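Local coordinates for protein endonuclease III (Geobacillus stearothermophilus, PDB 1ORN) that probably excises damaged bases from DNA as an iron-sulfur DNA glycosylase, and is caught here in a trapped covalent complex with DNA, at residues 40-45 / 87-92. Residues are numbered along the deposited sequence; the frame is centred on the assembly and turned at random.
Sequences VVLSAQ and RNKARN. With nucleotides of chain B; nucleotides of chain A.
The ammonium group of Lys89 meets two flat backbone carbonyls in different ways. Lys89 NZ stands above the carbonyl plane of Leu42, 47° out of it, and bonds Leu42 O at 2.7 Å. Lys89 NZ lies in the carbonyl plane of Ala44, where Ala44 O accepts through a lone pair, also at 2.7 Å. At the guanidinium of Arg87, DG6 OP2 of chain A lies at the edge, in plane, bonded to NH1. The Gln45 amide lies over one face of the DG8 guanine of chain B, and Gln45 NE2 donates to O4' of the same nucleotide at 3.1 Å.

Lys89 reaches across from helix 86-103. Its CG is anti to the carbonyl carbon (chi1 -72°), and the chain is extended beyond CG, which carries NZ to the carbonyls of Leu42 and Ala44. On the way, Lys89 CD runs beside Leu42 CD2 at 4.2 Å, and Lys89 CE approaches Val41 O at 3.6 Å. Ile83 also packs on this lysine. Leu42 is backed by Thr55 and Leu58 of helix 48-61.

Both segments also hold DNA. Gln45 O accepts from N1 and N2 of DG6 of chain A, at 2.8 and 2.9 Å, and so engages the pairing side of a guanine that is probably the estranged base of this complex. The backbone N of Asn88 donates to OP1 of the same nucleotide. The two segments thus hold one nucleotide at its base edge and at its phosphate, and Lys89 ties them together within the HhH-GPD glycosylase fold.

A methionine in place of Lys89 would probably leave Leu42 O and Ala44 O without this donor and the turn that carries Gln45 less firmly fixed. The buried ammonium probably keeps its positive charge, since two carbonyl oxygens accept from it.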
# COMPACT_ATOMS: atom_id res chain seq x y z
N VAL C 40 6.17 -5.55 -2.02
CA VAL C 40 5.49 -4.26 -2.11
C VAL C 40 5.92 -3.52 -3.38
O VAL C 40 5.10 -2.86 -4.01
CB VAL C 40 5.77 -3.40 -0.86
CG1 VAL C 40 5.07 -2.04 -0.97
CG2 VAL C 40 5.25 -4.13 0.38
N VAL C 41 7.18 -3.65 -3.76
CA VAL C 41 7.66 -3.00 -4.98
C VAL C 41 6.88 -3.58 -6.17
O VAL C 41 6.44 -2.85 -7.06
CB VAL C 41 9.18 -3.24 -5.20
CG1 VAL C 41 9.58 -2.86 -6.64
CG2 VAL C 41 9.97 -2.38 -4.22
N LEU C 42 6.71 -4.90 -6.17
CA LEU C 42 5.98 -5.58 -7.24
C LEU C 42 4.48 -5.22 -7.21
O LEU C 42 3.82 -5.23 -8.25
CB LEU C 42 6.14 -7.10 -7.11
CG LEU C 42 7.53 -7.71 -7.35
CD1 LEU C 42 7.46 -9.22 -7.15
CD2 LEU C 42 8.00 -7.39 -8.77
N SER C 43 3.98 -4.91 -6.02
CA SER C 43 2.58 -4.56 -5.79
C SER C 43 2.06 -3.29 -6.46
O SER C 43 0.86 -3.12 -6.63
CB SER C 43 2.32 -4.47 -4.27
OG SER C 43 0.99 -4.08 -3.98
N ALA C 44 2.97 -2.40 -6.84
CA ALA C 44 2.54 -1.15 -7.48
C ALA C 44 1.75 -1.41 -8.76
O ALA C 44 2.27 -2.02 -9.69
CB ALA C 44 3.76 -0.27 -7.78
N GLN C 45 0.51 -0.95 -8.80
CA GLN C 45 -0.35 -1.12 -9.98
C GLN C 45 -0.58 -2.59 -10.34
O GLN C 45 -0.69 -2.93 -11.52
CB GLN C 45 0.26 -0.40 -11.19
CG GLN C 45 0.63 1.05 -10.92
CD GLN C 45 -0.53 1.87 -10.41
OE1 GLN C 45 -1.60 1.92 -11.02
NE2 GLN C 45 -0.33 2.54 -9.27
N ARG C 87 9.63 -4.92 -16.91
CA ARG C 87 10.95 -4.48 -17.35
C ARG C 87 11.51 -3.48 -16.35
O ARG C 87 12.63 -3.62 -15.88
CB ARG C 87 10.88 -3.87 -18.74
CG ARG C 87 10.42 -4.83 -19.82
CD ARG C 87 10.92 -4.39 -21.18
NE ARG C 87 10.43 -5.25 -22.25
CZ ARG C 87 9.17 -5.26 -22.69
NH1 ARG C 87 8.27 -4.44 -22.15
NH2 ARG C 87 8.82 -6.08 -23.67
N ASN C 88 10.71 -2.47 -16.01
CA ASN C 88 11.16 -1.48 -15.05
C ASN C 88 11.33 -2.07 -13.66
O ASN C 88 12.30 -1.76 -12.96
CB ASN C 88 10.18 -0.30 -15.00
CG ASN C 88 10.23 0.56 -16.27
OD1 ASN C 88 11.29 0.74 -16.87
ND2 ASN C 88 9.08 1.09 -16.67
N LYS C 89 10.42 -2.94 -13.25
CA LYS C 89 10.52 -3.55 -11.92
C LYS C 89 11.75 -4.44 -11.78
O LYS C 89 12.47 -4.35 -10.79
CB LYS C 89 9.23 -4.30 -11.58
CG LYS C 89 8.08 -3.34 -11.28
CD LYS C 89 6.75 -4.03 -11.04
CE LYS C 89 5.70 -3.02 -10.60
NZ LYS C 89 4.36 -3.63 -10.38
N ALA C 90 12.01 -5.28 -12.78
CA ALA C 90 13.18 -6.16 -12.74
C ALA C 90 14.45 -5.31 -12.64
O ALA C 90 15.34 -5.61 -11.84
CB ALA C 90 13.23 -7.06 -13.97
N ARG C 91 14.53 -4.24 -13.44
CA ARG C 91 15.70 -3.38 -13.40
C ARG C 91 15.83 -2.70 -12.05
O ARG C 91 16.92 -2.63 -11.48
CB ARG C 91 15.64 -2.34 -14.53
N ASN C 92 14.71 -2.19 -11.52
CA ASN C 92 14.72 -1.53 -10.22
C ASN C 92 15.12 -2.51 -9.10
O ASN C 92 15.89 -2.15 -8.20
CB ASN C 92 13.35 -0.94 -9.90
CG ASN C 92 13.06 0.34 -10.68
OD1 ASN C 92 11.90 0.75 -10.80
ND2 ASN C 92 14.11 0.98 -11.17
P DG B 8 -1.49 1.08 -6.07
OP1 DG B 8 -2.30 2.32 -5.96
OP2 DG B 8 -1.83 0.08 -7.13
O5' DG B 8 0.04 1.47 -6.26
C5' DG B 8 0.59 2.62 -5.63
C4' DG B 8 2.04 2.75 -6.02
O4' DG B 8 2.15 2.80 -7.46
C3' DG B 8 2.81 3.96 -5.49
O3' DG B 8 4.12 3.47 -5.17
C2' DG B 8 2.83 4.91 -6.68
C1' DG B 8 2.83 3.97 -7.88
N9 DG B 8 2.14 4.47 -9.06
C8 DG B 8 1.00 5.24 -9.10
N7 DG B 8 0.58 5.47 -10.32
C5 DG B 8 1.50 4.82 -11.13
C6 DG B 8 1.56 4.70 -12.55
O6 DG B 8 0.78 5.13 -13.40
N1 DG B 8 2.68 3.97 -12.96
C2 DG B 8 3.61 3.42 -12.11
N2 DG B 8 4.63 2.76 -12.69
N3 DG B 8 3.55 3.51 -10.78
C4 DG B 8 2.48 4.22 -10.37
P DG A 6 7.42 -2.25 -18.84
OP1 DG A 6 8.35 -2.64 -17.74
OP2 DG A 6 7.90 -2.26 -20.24
O5' DG A 6 6.13 -3.17 -18.73
C5' DG A 6 5.22 -3.33 -19.83
C4' DG A 6 4.11 -4.27 -19.43
O4' DG A 6 3.38 -3.71 -18.31
C3' DG A 6 3.05 -4.60 -20.48
O3' DG A 6 2.62 -5.94 -20.24
C2' DG A 6 1.91 -3.67 -20.11
C1' DG A 6 1.99 -3.75 -18.60
N9 DG A 6 1.34 -2.68 -17.85
C8 DG A 6 1.16 -1.38 -18.26
N7 DG A 6 0.56 -0.64 -17.36
C5 DG A 6 0.33 -1.51 -16.30
C6 DG A 6 -0.29 -1.28 -15.04
O6 DG A 6 -0.76 -0.22 -14.60
N1 DG A 6 -0.32 -2.43 -14.27
C2 DG A 6 0.18 -3.66 -14.65
N2 DG A 6 0.04 -4.67 -13.77
N3 DG A 6 0.76 -3.88 -15.82
C4 DG A 6 0.80 -2.77 -16.59
P DA B 6 -8.52 0.30 -8.25
OP1 DA B 6 -9.36 0.26 -7.03
OP2 DA B 6 -7.81 1.55 -8.62
O5' DA B 6 -7.47 -0.89 -8.17
C5' DA B 6 -7.91 -2.22 -7.89
C4' DA B 6 -6.77 -3.20 -7.97
O4' DA B 6 -6.33 -3.34 -9.34
C3' DA B 6 -5.53 -2.85 -7.16
O3' DA B 6 -5.00 -4.04 -6.58
C2' DA B 6 -4.55 -2.34 -8.21
C1' DA B 6 -4.92 -3.20 -9.40
N9 DA B 6 -4.58 -2.65 -10.71
C8 DA B 6 -4.70 -1.35 -11.13
N7 DA B 6 -4.36 -1.16 -12.38
C5 DA B 6 -3.98 -2.43 -12.81
C6 DA B 6 -3.52 -2.90 -14.05
N6 DA B 6 -3.36 -2.13 -15.14
N1 DA B 6 -3.23 -4.22 -14.15
C2 DA B 6 -3.39 -4.99 -13.07
N3 DA B 6 -3.82 -4.66 -11.85
C4 DA B 6 -4.10 -3.35 -11.79